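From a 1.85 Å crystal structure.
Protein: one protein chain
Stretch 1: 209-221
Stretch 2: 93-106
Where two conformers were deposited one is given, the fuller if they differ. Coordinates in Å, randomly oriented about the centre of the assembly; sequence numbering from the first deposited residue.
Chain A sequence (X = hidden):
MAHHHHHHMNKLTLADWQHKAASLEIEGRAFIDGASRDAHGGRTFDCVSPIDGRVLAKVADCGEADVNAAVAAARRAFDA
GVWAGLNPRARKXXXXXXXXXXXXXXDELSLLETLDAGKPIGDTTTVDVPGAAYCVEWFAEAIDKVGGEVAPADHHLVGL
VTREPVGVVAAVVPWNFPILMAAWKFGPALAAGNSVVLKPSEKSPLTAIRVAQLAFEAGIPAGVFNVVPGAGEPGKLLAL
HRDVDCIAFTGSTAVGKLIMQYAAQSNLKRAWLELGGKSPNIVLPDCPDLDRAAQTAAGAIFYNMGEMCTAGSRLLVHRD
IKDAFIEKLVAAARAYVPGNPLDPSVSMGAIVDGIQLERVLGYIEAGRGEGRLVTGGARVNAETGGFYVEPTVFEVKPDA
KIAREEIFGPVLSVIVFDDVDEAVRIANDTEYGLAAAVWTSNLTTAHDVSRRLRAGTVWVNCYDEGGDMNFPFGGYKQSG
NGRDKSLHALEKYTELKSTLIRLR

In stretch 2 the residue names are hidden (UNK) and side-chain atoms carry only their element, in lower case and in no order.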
# COMPACT_ATOMS: atom_id res chain seq x y z
N ILE A 209 -18.16 -28.54 -14.01
CA ILE A 209 -17.62 -29.66 -14.76
C ILE A 209 -17.02 -29.17 -16.07
O ILE A 209 -15.88 -29.49 -16.38
CB ILE A 209 -18.69 -30.75 -15.02
CG1 ILE A 209 -19.11 -31.42 -13.71
CG2 ILE A 209 -18.15 -31.79 -16.00
CD1 ILE A 209 -20.19 -32.47 -13.80
N ARG A 210 -17.78 -28.40 -16.83
CA ARG A 210 -17.31 -27.92 -18.13
C ARG A 210 -16.01 -27.12 -18.03
O ARG A 210 -15.07 -27.37 -18.80
CB ARG A 210 -18.40 -27.11 -18.86
CG ARG A 210 -18.09 -26.77 -20.32
CD ARG A 210 -17.85 -28.06 -21.11
NE ARG A 210 -17.53 -27.81 -22.53
CZ ARG A 210 -16.34 -27.97 -23.13
NH1 ARG A 210 -15.28 -28.46 -22.51
NH2 ARG A 210 -16.22 -27.65 -24.41
N VAL A 211 -15.93 -26.17 -17.09
CA VAL A 211 -14.75 -25.28 -17.00
C VAL A 211 -13.50 -26.02 -16.53
O VAL A 211 -12.36 -25.58 -16.77
CB VAL A 211 -14.97 -24.00 -16.14
CG1 VAL A 211 -16.09 -23.14 -16.70
CG2 VAL A 211 -15.20 -24.30 -14.67
N ALA A 212 -13.73 -27.17 -15.88
CA ALA A 212 -12.64 -28.05 -15.45
C ALA A 212 -11.90 -28.60 -16.66
O ALA A 212 -10.68 -28.63 -16.66
CB ALA A 212 -13.19 -29.21 -14.63
N GLN A 213 -12.67 -29.02 -17.66
CA GLN A 213 -12.15 -29.52 -18.91
C GLN A 213 -11.34 -28.43 -19.61
O GLN A 213 -10.21 -28.65 -20.04
CB GLN A 213 -13.31 -30.00 -19.81
CG GLN A 213 -14.07 -31.19 -19.25
CD GLN A 213 -15.16 -31.71 -20.18
OE1 GLN A 213 -16.12 -31.01 -20.50
NE2 GLN A 213 -15.04 -32.98 -20.58
N LEU A 214 -11.92 -27.23 -19.67
CA LEU A 214 -11.27 -26.07 -20.26
C LEU A 214 -10.01 -25.68 -19.49
O LEU A 214 -9.03 -25.32 -20.09
CB LEU A 214 -12.22 -24.89 -20.37
CG LEU A 214 -13.46 -25.14 -21.22
CD1 LEU A 214 -14.33 -23.90 -21.10
CD2 LEU A 214 -13.15 -25.49 -22.69
N ALA A 215 -10.02 -25.86 -18.18
CA ALA A 215 -8.85 -25.55 -17.36
C ALA A 215 -7.65 -26.40 -17.76
O ALA A 215 -6.54 -25.89 -17.96
CB ALA A 215 -9.17 -25.76 -15.88
N PHE A 216 -7.87 -27.69 -17.86
CA PHE A 216 -6.83 -28.61 -18.30
C PHE A 216 -6.39 -28.31 -19.74
O PHE A 216 -5.20 -28.32 -20.04
CB PHE A 216 -7.30 -30.08 -18.17
CG PHE A 216 -6.21 -31.09 -18.45
CD1 PHE A 216 -5.16 -31.27 -17.56
CD2 PHE A 216 -6.22 -31.84 -19.61
CE1 PHE A 216 -4.15 -32.21 -17.80
CE2 PHE A 216 -5.18 -32.75 -19.88
CZ PHE A 216 -4.15 -32.93 -18.97
N GLU A 217 -7.34 -28.00 -20.62
CA GLU A 217 -7.03 -27.60 -21.99
C GLU A 217 -6.10 -26.36 -22.03
O GLU A 217 -5.24 -26.23 -22.90
CB GLU A 217 -8.33 -27.28 -22.73
CG GLU A 217 -8.15 -27.06 -24.22
CD GLU A 217 -9.44 -26.71 -24.93
OE1 GLU A 217 -10.49 -27.15 -24.47
OE2 GLU A 217 -9.39 -26.08 -26.00
N ALA A 218 -6.29 -25.45 -21.08
CA ALA A 218 -5.52 -24.20 -21.04
C ALA A 218 -4.13 -24.36 -20.46
O ALA A 218 -3.32 -23.42 -20.53
CB ALA A 218 -6.28 -23.16 -20.23
N GLY A 219 -3.87 -25.50 -19.79
CA GLY A 219 -2.59 -25.75 -19.15
C GLY A 219 -2.57 -25.78 -17.62
O GLY A 219 -1.51 -25.79 -17.02
N ILE A 220 -3.72 -25.81 -16.98
CA ILE A 220 -3.71 -25.95 -15.51
C ILE A 220 -3.33 -27.40 -15.23
O ILE A 220 -4.00 -28.32 -15.73
CB ILE A 220 -5.07 -25.58 -14.90
CG1 ILE A 220 -5.43 -24.13 -15.19
CG2 ILE A 220 -5.06 -25.86 -13.39
CD1 ILE A 220 -4.75 -23.16 -14.25
N PRO A 221 -2.24 -27.62 -14.48
CA PRO A 221 -1.76 -29.02 -14.39
C PRO A 221 -2.75 -29.99 -13.71
O PRO A 221 -3.65 -29.58 -12.94
CB PRO A 221 -0.44 -28.89 -13.61
CG PRO A 221 -0.02 -27.48 -13.75
CD PRO A 221 -1.28 -26.65 -13.89
N UNK A 93 -0.27 -16.21 -17.47
CA UNK A 93 -0.51 -16.55 -18.87
C UNK A 93 -1.49 -17.74 -18.98
O UNK A 93 -2.42 -17.69 -19.78
c UNK A 93 0.79 -16.85 -19.61
N UNK A 94 -1.31 -18.77 -18.16
CA UNK A 94 -2.26 -19.91 -18.15
C UNK A 94 -3.68 -19.48 -17.78
O UNK A 94 -4.62 -19.84 -18.46
c UNK A 94 -2.80 -22.14 -17.07
c UNK A 94 -0.47 -21.63 -17.81
c UNK A 94 -1.76 -21.05 -17.25
N UNK A 95 -3.84 -18.69 -16.72
CA UNK A 95 -5.16 -18.25 -16.30
C UNK A 95 -5.83 -17.37 -17.37
O UNK A 95 -7.01 -17.53 -17.63
c UNK A 95 -4.34 -17.60 -12.57
c UNK A 95 -5.12 -17.57 -14.93
c UNK A 95 -5.75 -19.51 -13.45
c UNK A 95 -4.67 -18.47 -13.78
N UNK A 96 -5.09 -16.46 -17.99
CA UNK A 96 -5.63 -15.73 -19.13
C UNK A 96 -6.12 -16.66 -20.26
O UNK A 96 -7.20 -16.42 -20.84
c UNK A 96 -4.60 -14.70 -19.67
c UNK A 96 -4.32 -13.50 -18.75
c UNK A 96 -3.36 -12.49 -19.43
c UNK A 96 -5.61 -12.86 -18.44
N UNK A 97 -5.37 -17.71 -20.58
CA UNK A 97 -5.80 -18.62 -21.61
C UNK A 97 -7.11 -19.34 -21.24
O UNK A 97 -7.95 -19.60 -22.07
n UNK A 97 -7.02 -21.67 -27.12
n UNK A 97 -5.81 -21.01 -25.29
c UNK A 97 -5.09 -20.69 -22.95
c UNK A 97 -4.71 -19.64 -21.93
c UNK A 97 -5.37 -20.05 -24.28
c UNK A 97 -6.67 -20.73 -26.26
n UNK A 97 -7.20 -19.53 -26.36
N UNK A 98 -7.28 -19.65 -19.96
CA UNK A 98 -8.48 -20.36 -19.51
C UNK A 98 -9.70 -19.46 -19.65
O UNK A 98 -10.73 -19.86 -20.20
c UNK A 98 -9.44 -21.48 -13.68
c UNK A 98 -11.13 -22.92 -14.60
c UNK A 98 -8.96 -21.15 -14.93
c UNK A 98 -10.49 -22.37 -13.53
n UNK A 98 -11.06 -23.01 -17.10
c UNK A 98 -9.57 -21.72 -16.05
c UNK A 98 -10.67 -22.57 -15.86
c UNK A 98 -10.28 -22.38 -18.05
c UNK A 98 -9.37 -21.58 -17.45
c UNK A 98 -8.28 -20.80 -18.06
N UNK A 99 -9.54 -18.22 -19.22
CA UNK A 99 -10.57 -17.23 -19.36
C UNK A 99 -10.93 -16.98 -20.82
O UNK A 99 -12.12 -16.89 -21.15
c UNK A 99 -10.14 -15.93 -18.72
N UNK A 100 -9.92 -16.85 -21.66
CA UNK A 100 -10.15 -16.76 -23.14
C UNK A 100 -10.99 -17.93 -23.64
O UNK A 100 -11.91 -17.75 -24.46
c UNK A 100 -8.84 -16.69 -23.89
N UNK A 101 -10.66 -19.14 -23.18
CA UNK A 101 -11.45 -20.31 -23.53
C UNK A 101 -12.88 -20.19 -23.03
O UNK A 101 -13.83 -20.49 -23.78
c UNK A 101 -9.95 -22.63 -25.19
c UNK A 101 -8.84 -23.12 -23.04
c UNK A 101 -9.58 -22.07 -23.83
c UNK A 101 -10.81 -21.60 -23.04
N UNK A 102 -13.07 -19.75 -21.79
CA UNK A 102 -14.43 -19.57 -21.30
C UNK A 102 -15.19 -18.65 -22.26
O UNK A 102 -16.34 -18.92 -22.60
c UNK A 102 -14.48 -18.95 -19.92
c UNK A 102 -13.91 -19.82 -18.83
s UNK A 102 -14.12 -19.01 -17.20
c UNK A 102 -12.94 -20.00 -16.36
N UNK A 103 -14.54 -17.58 -22.68
CA UNK A 103 -15.15 -16.64 -23.56
C UNK A 103 -15.44 -17.25 -24.95
O UNK A 103 -16.50 -16.99 -25.54
n UNK A 103 -14.12 -11.18 -19.57
c UNK A 103 -14.28 -14.58 -22.39
n UNK A 103 -15.53 -11.54 -21.34
c UNK A 103 -13.52 -13.26 -22.55
c UNK A 103 -14.27 -15.38 -23.67
n UNK A 103 -13.41 -12.54 -21.27
c UNK A 103 -14.35 -11.76 -20.74
N UNK A 104 -14.52 -18.06 -25.46
CA UNK A 104 -14.72 -18.75 -26.73
C UNK A 104 -15.92 -19.72 -26.66
O UNK A 104 -16.65 -19.91 -27.63
c UNK A 104 -11.13 -19.66 -27.89
o UNK A 104 -11.38 -20.74 -28.44
c UNK A 104 -13.48 -19.56 -27.10
o UNK A 104 -9.98 -19.31 -27.53
c UNK A 104 -12.30 -18.76 -27.60
N UNK A 105 -16.10 -20.33 -25.50
CA UNK A 105 -17.22 -21.23 -25.26
C UNK A 105 -18.38 -20.54 -24.53
O UNK A 105 -19.20 -21.20 -23.89
c UNK A 105 -16.73 -22.44 -24.47
c UNK A 105 -15.12 -24.96 -26.53
n UNK A 105 -16.17 -24.39 -25.96
c UNK A 105 -15.76 -23.29 -25.23
n UNK A 105 -14.04 -24.26 -26.20
c UNK A 105 -14.42 -23.21 -25.40
N UNK A 106 -18.47 -19.23 -24.66
CA UNK A 106 -19.49 -18.51 -23.89
C UNK A 106 -20.92 -19.01 -24.15
O UNK A 106 -21.69 -19.10 -23.20
c UNK A 106 -20.51 -16.24 -23.34
c UNK A 106 -19.41 -17.00 -24.11
c UNK A 106 -19.98 -15.01 -22.64
c UNK A 106 -21.65 -15.87 -24.26
O HOH W 1 -11.73 -25.41 -26.84

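Position 93 carries one side-chain carbon, out of reach of stretch 1: Ala-93. Position 94 has three carbons, one bearing the other two; its CA-to-CB bond points toward stretch 1, and the fork touches Ala-218, Gly-219 and Ile-220. This beta-branched fork is Val-94, whose CG1 lies 3.6 Å from Ile-220 CD1 and 3.7 Å from Gly-219 C.

Position 95 shows four carbons forked at the second. Its CA-to-CB bond points away, yet the end of the side chain comes nearer to stretch 1 and touches Ile-220; it is Leu-95, with CD2 3.9 Å from Ile-220 CD1. Position 96 has the same fork but is out of reach: Leu-96.

Position 97 runs through three carbons and a nitrogen to a carbon bearing two more nitrogens, a guanidinium, and its chain touches Ala-218, hence Arg-97. Its CG is 3.9 Å from Ala-218 CB.

Position 98 holds one carbon, then fused five- and six-membered rings with eight carbons and one nitrogen; the ring nitrogen faces Val-211 O and Ala-215 lies over one face. This can only be an indole: Trp-98. NE1 donates a hydrogen bond to Val-211 O (2.9 Å, 140°), an acceptor near the ring plane. Ala-215 CA sits 3.6 Å from the five-membered centroid and 20° off the normal, a CH-pi contact.

Positions 99 and 100 have one carbon each and touch nothing on stretch 1: Ala-99 and Ala-100. Position 101, four carbons forked at the second, points toward stretch 1 and touches Leu-214, Glu-217 and Ala-218; it is Leu-101, with CD1 3.8 Å from Ala-218 CB and CD2 3.6 Å from Glu-217 OE2.

Position 102 is an unbranched chain of two carbons, sulfur and carbon, its last carbon near Val-211: Met-102, its CE 4.5 Å from Val-211 CG1. Position 103 has three carbons, a nitrogen, then a carbon carrying two more nitrogens, with no contact to stretch 1: Arg-103. Position 104 has three carbons, the third carrying two oxygens, and no contact to stretch 1; the length gives Glu-104, whose OE2 forms a salt bridge with Arg-97 NH1 (3.0 Å).

Position 105 has one carbon and a five-membered ring of three carbons and two nitrogens, with Leu-214 over one face and Arg-210 nearby: His-105. Leu-214 CD2 lies 4.0 Å from the ring centroid. Water 1 joins the stretches, its O 2.7 Å from His-105 NE2 and donating to Glu-217 OE2 at 2.6 Å. Position 106, four carbons forked at the second, makes no contact: Leu-106.

The helix axes approach to 8.5 Å, with N-to-C directions 134° apart; the two stretches bury 663 Å² between them, both sides summed. Packing is reciprocal: Trp-98 sits among Val-211, Leu-214, Ala-215 and Ala-218, while Ala-218 sits among Val-94, Arg-97, Trp-98 and Leu-101. At Ala-218 the backbones come close, its CA 5.1 Å from Trp-98 CA. One direct hydrogen bond anchors the indole within this largely apolar contact.

Stretch 2 93-106: AVLLRWAALMREHL
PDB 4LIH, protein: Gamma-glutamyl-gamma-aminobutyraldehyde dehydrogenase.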